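Malonyl CoA reductase (malonate semialdehyde-forming) (Sulfolobus tokodaii, PDB 2EP5) probably catalyses the NADP-dependent interconversion of malonyl-CoA with malonate semialdehyde and CoA. Local coordinates at residues V117-N125 and R331-T340; K263-L271 and P281-D289. All blocks are in the same frame, centred on the assembly; numbering follows the deposited sequence.

Overall arrangement
Contact 1 is buried near the middle of the chain, where V117-N125 of the NAD-binding region meets the C-terminal helix 334-347; contact 2 lies about 17 Å away, centre to centre, on the partly exposed flank of the dimerisation domain, where helix 258-266 and the turn after it meet edge strand 285-287. The interior contact is polar at one end, with an arginine-glutamate pair beside an asparagine, and apolar at the other. The outer one has no hydrogen bond between its segments and relies on shape. E123 joins them: its side chain pairs with R331 in contact 1 and packs on P281 and P284 of contact 2, while its backbone O probably accepts a hydrogen bond from S270 OG.

Contact 1: V117-N125 and R331-T340; sequences VPLINPEIN and RGAAGITILT
R331 uses two edges of its guanidinium group: NH1 and NH2 face E123, while the other hydrogen of NH2, on the NE side, goes to N121 OD1 along an almost straight bond (NH2 to OD1 2.9 Å, 169°). OD1 lies in the guanidinium plane, although the amide itself is turned well away from that plane. The E123 chain, bent at chi2 (86°), arrives from the opposite direction and offers both oxygens in a salt bridge: OE2 takes R331 NH1 at 3.2 Å, while OE1 is modelled so close to NH2 that the exact distance is doubtful. The fit is skewed, with carboxylate and guanidinium planes 52° apart and NH1 approaching OE2 from above the carboxylate plane. M306 O and Q273 NE2 add second partners for R331 NH1 and E123 OE2.

Beside this polar end, P122 packs the short helix 122-125 of the Rossmann-type NAD-binding region against the C-terminal helix 334-347. Its CB sits tightly on L339 CD1 at 3.3 Å, the two side chains crossing obliquely, and its CG lies 3.8 Å from T340 OG1. T340 OG1 is also 3.8 Å from I120 CG2, and N148 ND2 bonds to the same hydroxyl. The side chain of I336 lies about 7 Å from that of C151, the predicted acyl-thioester cysteine. The buried positive charge of R331 is thus matched by a buried carboxylate, which the guanidinium probably keeps ionised, but R331 NE is buried without any partner.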
# COMPACT_ATOMS: atom_id res chain seq x y z
N VAL A 117 -20.74 12.52 34.48
CA VAL A 117 -19.53 12.98 33.82
C VAL A 117 -19.85 13.53 32.43
O VAL A 117 -20.45 12.85 31.60
CB VAL A 117 -18.52 11.83 33.70
CG1 VAL A 117 -17.23 12.32 33.08
CG2 VAL A 117 -18.26 11.23 35.08
N PRO A 118 -19.45 14.78 32.17
CA PRO A 118 -19.72 15.39 30.86
C PRO A 118 -18.85 14.75 29.77
O PRO A 118 -17.66 14.50 29.99
CB PRO A 118 -19.35 16.86 31.07
CG PRO A 118 -19.28 17.02 32.58
CD PRO A 118 -18.74 15.71 33.05
N LEU A 119 -19.45 14.46 28.62
CA LEU A 119 -18.72 13.89 27.47
C LEU A 119 -18.71 15.06 26.50
O LEU A 119 -19.71 15.38 25.87
CB LEU A 119 -19.47 12.70 26.87
CG LEU A 119 -18.73 11.89 25.81
CD1 LEU A 119 -17.38 11.42 26.35
CD2 LEU A 119 -19.58 10.71 25.39
N ILE A 120 -17.56 15.71 26.39
CA ILE A 120 -17.46 16.90 25.56
C ILE A 120 -16.82 16.89 24.19
O ILE A 120 -15.78 16.27 23.96
CB ILE A 120 -16.79 18.05 26.35
CG1 ILE A 120 -17.51 18.28 27.68
CG2 ILE A 120 -16.82 19.35 25.52
CD1 ILE A 120 -18.98 18.62 27.53
N ASN A 121 -17.48 17.60 23.29
CA ASN A 121 -17.04 17.87 21.93
C ASN A 121 -17.49 19.33 21.90
O ASN A 121 -18.64 19.63 21.59
CB ASN A 121 -17.80 17.04 20.88
CG ASN A 121 -17.15 17.14 19.50
OD1 ASN A 121 -16.22 17.93 19.31
ND2 ASN A 121 -17.63 16.35 18.55
N PRO A 122 -16.57 20.24 22.26
CA PRO A 122 -16.75 21.70 22.34
C PRO A 122 -17.93 22.32 21.59
O PRO A 122 -18.91 22.75 22.20
CB PRO A 122 -15.40 22.23 21.88
CG PRO A 122 -14.46 21.24 22.48
CD PRO A 122 -15.14 19.92 22.15
N GLU A 123 -17.83 22.38 20.27
CA GLU A 123 -18.89 22.96 19.45
C GLU A 123 -20.26 22.32 19.66
O GLU A 123 -21.28 23.00 19.65
CB GLU A 123 -18.52 22.86 17.96
CG GLU A 123 -17.34 23.72 17.52
CD GLU A 123 -15.99 23.05 17.71
OE1 GLU A 123 -15.89 22.12 18.53
OE2 GLU A 123 -15.01 23.47 17.06
N ILE A 124 -20.27 21.01 19.85
CA ILE A 124 -21.52 20.28 20.00
C ILE A 124 -22.28 20.40 21.33
O ILE A 124 -23.48 20.65 21.33
CB ILE A 124 -21.28 18.78 19.70
CG1 ILE A 124 -20.50 18.64 18.39
CG2 ILE A 124 -22.60 18.05 19.59
CD1 ILE A 124 -21.16 19.32 17.20
N ASN A 125 -21.59 20.23 22.46
CA ASN A 125 -22.27 20.29 23.75
C ASN A 125 -21.47 20.90 24.90
O ASN A 125 -21.39 20.30 25.98
CB ASN A 125 -22.73 18.87 24.14
CG ASN A 125 -21.56 17.92 24.32
OD1 ASN A 125 -20.50 18.10 23.72
ND2 ASN A 125 -21.75 16.90 25.14
N ARG A 331 -9.19 16.22 15.72
CA ARG A 331 -10.61 16.41 16.02
C ARG A 331 -11.09 15.26 16.89
O ARG A 331 -11.91 15.44 17.79
CB ARG A 331 -11.42 16.42 14.73
CG ARG A 331 -12.88 16.75 14.96
CD ARG A 331 -13.00 18.24 15.20
NE ARG A 331 -13.91 18.56 16.28
CZ ARG A 331 -14.17 19.81 16.66
NH1 ARG A 331 -13.59 20.83 16.05
NH2 ARG A 331 -15.02 20.03 17.66
N GLY A 332 -10.58 14.06 16.61
CA GLY A 332 -11.00 12.89 17.34
C GLY A 332 -10.33 12.58 18.66
O GLY A 332 -10.73 11.63 19.32
N ALA A 333 -9.32 13.37 19.05
CA ALA A 333 -8.63 13.13 20.31
C ALA A 333 -7.86 14.33 20.86
O ALA A 333 -8.41 15.10 21.66
CB ALA A 333 -7.69 11.94 20.18
N ALA A 334 -6.60 14.50 20.43
CA ALA A 334 -5.74 15.59 20.89
C ALA A 334 -6.36 16.98 20.90
O ALA A 334 -6.43 17.64 21.94
CB ALA A 334 -4.45 15.62 20.07
N GLY A 335 -6.81 17.43 19.73
CA GLY A 335 -7.40 18.74 19.61
C GLY A 335 -8.66 18.99 20.42
O GLY A 335 -8.84 20.10 20.93
N ILE A 336 -9.54 18.00 20.55
CA ILE A 336 -10.77 18.26 21.31
C ILE A 336 -10.53 18.29 22.82
O ILE A 336 -11.25 18.97 23.54
CB ILE A 336 -11.89 17.23 21.01
CG1 ILE A 336 -11.36 15.81 21.09
CG2 ILE A 336 -12.50 17.53 19.67
CD1 ILE A 336 -12.44 14.79 21.07
N THR A 337 -9.52 17.56 23.29
CA THR A 337 -9.21 17.56 24.71
C THR A 337 -8.67 18.94 25.08
O THR A 337 -9.08 19.55 26.07
CB THR A 337 -8.15 16.51 25.05
OG1 THR A 337 -8.66 15.21 24.78
CG2 THR A 337 -7.75 16.60 26.53
N ILE A 338 -7.75 19.43 24.26
CA ILE A 338 -7.14 20.73 24.49
C ILE A 338 -8.19 21.82 24.33
O ILE A 338 -8.22 22.79 25.09
CB ILE A 338 -5.96 20.94 23.50
CG1 ILE A 338 -4.81 19.99 23.86
CG2 ILE A 338 -5.48 22.39 23.52
CD1 ILE A 338 -3.70 19.93 22.83
N LEU A 339 -9.07 21.65 23.35
CA LEU A 339 -10.13 22.62 23.10
C LEU A 339 -11.11 22.61 24.27
O LEU A 339 -11.70 23.64 24.62
CB LEU A 339 -10.89 22.29 21.80
CG LEU A 339 -11.37 23.46 20.92
CD1 LEU A 339 -12.69 23.07 20.28
CD2 LEU A 339 -11.56 24.72 21.73
N THR A 340 -11.30 21.43 24.86
CA THR A 340 -12.21 21.31 25.99
C THR A 340 -11.66 22.10 27.16
O THR A 340 -12.42 22.78 27.85
CB THR A 340 -12.40 19.83 26.40
OG1 THR A 340 -13.00 19.11 25.31
CG2 THR A 340 -13.31 19.72 27.62

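Contact 2: K263-L271 and P281-D289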
# COMPACT_ATOMS: atom_id res chain seq x y z
N LYS A 263 -26.23 24.92 3.69
CA LYS A 263 -26.03 26.23 4.28
C LYS A 263 -25.83 26.13 5.80
O LYS A 263 -24.92 26.75 6.35
CB LYS A 263 -27.22 27.14 3.97
CG LYS A 263 -27.10 28.55 4.54
CD LYS A 263 -28.40 29.35 4.39
CE LYS A 263 -28.79 29.55 2.93
NZ LYS A 263 -30.11 30.25 2.79
N THR A 264 -26.68 25.36 6.46
CA THR A 264 -26.61 25.20 7.91
C THR A 264 -25.27 24.62 8.37
O THR A 264 -24.70 25.07 9.36
CB THR A 264 -27.76 24.29 8.43
OG1 THR A 264 -29.03 24.86 8.07
CG2 THR A 264 -27.70 24.15 9.95
N LEU A 265 -24.77 23.63 7.63
CA LEU A 265 -23.50 23.00 7.97
C LEU A 265 -22.30 23.91 7.75
O LEU A 265 -21.39 23.95 8.58
CB LEU A 265 -23.31 21.72 7.16
CG LEU A 265 -24.35 20.61 7.27
CD1 LEU A 265 -24.04 19.53 6.25
CD2 LEU A 265 -24.36 20.03 8.68
N LYS A 266 -22.29 24.64 6.64
CA LYS A 266 -21.17 25.53 6.33
C LYS A 266 -21.14 26.76 7.24
O LYS A 266 -20.09 27.35 7.46
CB LYS A 266 -21.24 25.98 4.86
CG LYS A 266 -22.40 26.90 4.52
CD LYS A 266 -22.46 27.21 3.03
CE LYS A 266 -21.33 28.14 2.58
NZ LYS A 266 -19.98 27.51 2.64
N ASN A 267 -22.30 27.13 7.76
CA ASN A 267 -22.41 28.28 8.65
C ASN A 267 -22.40 27.88 10.12
O ASN A 267 -22.56 28.74 10.99
CB ASN A 267 -23.70 29.05 8.36
CG ASN A 267 -23.62 29.87 7.09
OD1 ASN A 267 -24.64 30.35 6.60
ND2 ASN A 267 -22.41 30.04 6.56
N PHE A 268 -22.22 26.60 10.40
CA PHE A 268 -22.22 26.16 11.79
C PHE A 268 -21.04 26.68 12.59
O PHE A 268 -19.88 26.37 12.30
CB PHE A 268 -22.23 24.63 11.90
CG PHE A 268 -22.30 24.13 13.32
CD1 PHE A 268 -23.41 24.40 14.12
CD2 PHE A 268 -21.25 23.38 13.86
CE1 PHE A 268 -23.48 23.94 15.44
CE2 PHE A 268 -21.30 22.92 15.18
CZ PHE A 268 -22.42 23.20 15.97
N LYS A 269 -21.34 27.49 13.61
CA LYS A 269 -20.34 28.05 14.51
C LYS A 269 -20.90 27.93 15.92
O LYS A 269 -22.12 27.90 16.11
CB LYS A 269 -20.06 29.52 14.20
CG LYS A 269 -19.27 29.76 12.93
CD LYS A 269 -18.77 31.20 12.88
CE LYS A 269 -18.33 31.59 11.49
NZ LYS A 269 -19.51 31.65 10.56
N SER A 270 -20.02 27.85 16.90
CA SER A 270 -20.46 27.72 18.28
C SER A 270 -19.62 28.62 19.18
O SER A 270 -18.90 29.50 18.69
CB SER A 270 -20.36 26.26 18.71
OG SER A 270 -20.97 26.04 19.97
N LEU A 271 -19.69 28.38 20.49
CA LEU A 271 -18.95 29.17 21.47
C LEU A 271 -17.45 29.21 21.21
O LEU A 271 -16.82 30.26 21.33
CB LEU A 271 -19.23 28.64 22.88
CG LEU A 271 -18.54 29.34 24.06
CD1 LEU A 271 -19.41 29.22 25.30
CD2 LEU A 271 -17.17 28.74 24.30
N PRO A 281 -11.27 25.83 15.28
CA PRO A 281 -11.14 26.19 13.86
C PRO A 281 -12.16 27.28 13.51
O PRO A 281 -13.18 27.39 14.20
CB PRO A 281 -11.43 24.88 13.14
CG PRO A 281 -12.48 24.27 14.01
CD PRO A 281 -11.95 24.53 15.42
N LYS A 282 -11.90 28.07 12.48
CA LYS A 282 -12.83 29.13 12.08
C LYS A 282 -14.16 28.55 11.59
O LYS A 282 -15.22 29.13 11.84
CB LYS A 282 -12.22 30.00 10.97
CG LYS A 282 -11.61 31.31 11.43
CD LYS A 282 -10.23 31.12 12.05
CE LYS A 282 -9.47 32.45 12.13
NZ LYS A 282 -9.25 33.06 10.78
N GLN A 283 -14.10 27.43 10.87
CA GLN A 283 -15.31 26.77 10.36
C GLN A 283 -15.18 25.29 10.68
O GLN A 283 -14.56 24.53 9.93
CB GLN A 283 -15.44 26.97 8.84
CG GLN A 283 -16.85 26.72 8.33
CD GLN A 283 -16.98 26.83 6.81
OE1 GLN A 283 -16.54 27.81 6.20
NE2 GLN A 283 -17.61 25.83 6.20
N PRO A 284 -15.77 24.84 11.81
CA PRO A 284 -15.71 23.44 12.23
C PRO A 284 -16.21 22.43 11.21
O PRO A 284 -15.83 21.26 11.25
CB PRO A 284 -16.52 23.43 13.52
CG PRO A 284 -17.52 24.51 13.28
CD PRO A 284 -16.70 25.60 12.66
N ILE A 285 -17.05 22.88 10.29
CA ILE A 285 -17.58 22.01 9.26
C ILE A 285 -17.37 22.64 7.89
O ILE A 285 -17.79 23.78 7.66
CB ILE A 285 -19.08 21.74 9.45
CG1 ILE A 285 -19.34 21.12 10.83
CG2 ILE A 285 -19.59 20.82 8.34
CD1 ILE A 285 -20.82 21.01 11.22
N ILE A 286 -16.72 21.92 7.00
CA ILE A 286 -16.47 22.40 5.65
C ILE A 286 -17.32 21.57 4.68
O ILE A 286 -17.34 20.34 4.77
CB ILE A 286 -14.99 22.23 5.24
CG1 ILE A 286 -14.10 23.10 6.11
CG2 ILE A 286 -14.81 22.57 3.76
CD1 ILE A 286 -12.61 22.84 5.91
N VAL A 287 -18.02 22.24 3.78
CA VAL A 287 -18.84 21.54 2.80
C VAL A 287 -18.18 21.62 1.42
O VAL A 287 -17.78 22.69 0.96
CB VAL A 287 -20.27 22.13 2.72
CG1 VAL A 287 -21.06 21.43 1.63
CG2 VAL A 287 -20.98 21.95 4.06
N ARG A 288 -18.04 20.46 0.78
CA ARG A 288 -17.43 20.39 -0.54
C ARG A 288 -18.49 20.13 -1.61
O ARG A 288 -19.34 19.26 -1.44
CB ARG A 288 -16.39 19.27 -0.55
CG ARG A 288 -15.08 19.69 0.06
CD ARG A 288 -14.34 20.56 -0.92
NE ARG A 288 -13.62 21.66 -0.30
CZ ARG A 288 -12.98 22.59 -1.00
NH1 ARG A 288 -12.98 22.53 -2.33
NH2 ARG A 288 -12.34 23.58 -0.38
N ASP A 289 -18.44 20.89 -2.70
CA ASP A 289 -19.40 20.72 -3.78
C ASP A 289 -18.98 19.64 -4.77
O ASP A 289 -19.83 19.02 -5.41
CB ASP A 289 -19.60 22.04 -4.54
CG ASP A 289 -20.15 23.15 -3.67
OD1 ASP A 289 -21.08 22.88 -2.87
OD2 ASP A 289 -19.67 24.29 -3.79
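L265 and K266, in the last turn of helix 258-266, meet I285 and V287, which lie on the edge strand of the mixed sheet in the dimerisation domain, an alpha/beta domain of the glyceraldehyde-3-phosphate dehydrogenase type. V287 CG2 enters the notch beside L265 CB (3.9 Å) and the K266 backbone N. One strand position along from I286, whose side chain points away, I285 sets its CG2 4.0 Å from the same L265 CB, and its CB abuts L265 O at the helix end. I285 also touches V308 and V310 of the neighbouring strand 308-316.

Q283 fills the hollow under K266. With CG anti to the backbone N (chi1 -162°) and the chain extended beyond it, the flat face of the amide comes to lie against K266 O. That oxygen is 3.2 Å from Q283 NE2, but the in-plane N-H cannot point at it; the hydrogen bond of NE2 goes instead to I285 O (2.5 Å, 154°), in the carbonyl plane. With an alanine in place of Q283, I285 O would probably lose this donor and a gap would open beneath K266.

Past the helix, F268 bridges two bumps, P284 and I285, and also touches E123 and I124 of helix 122-125. The side chains of F268 and P284 cross at about a right angle, and P284 CG comes within 3.2 Å of F268 O. F268 CD2 stands 3.9 Å from P284 CG and 3.6 Å from I285 CD1.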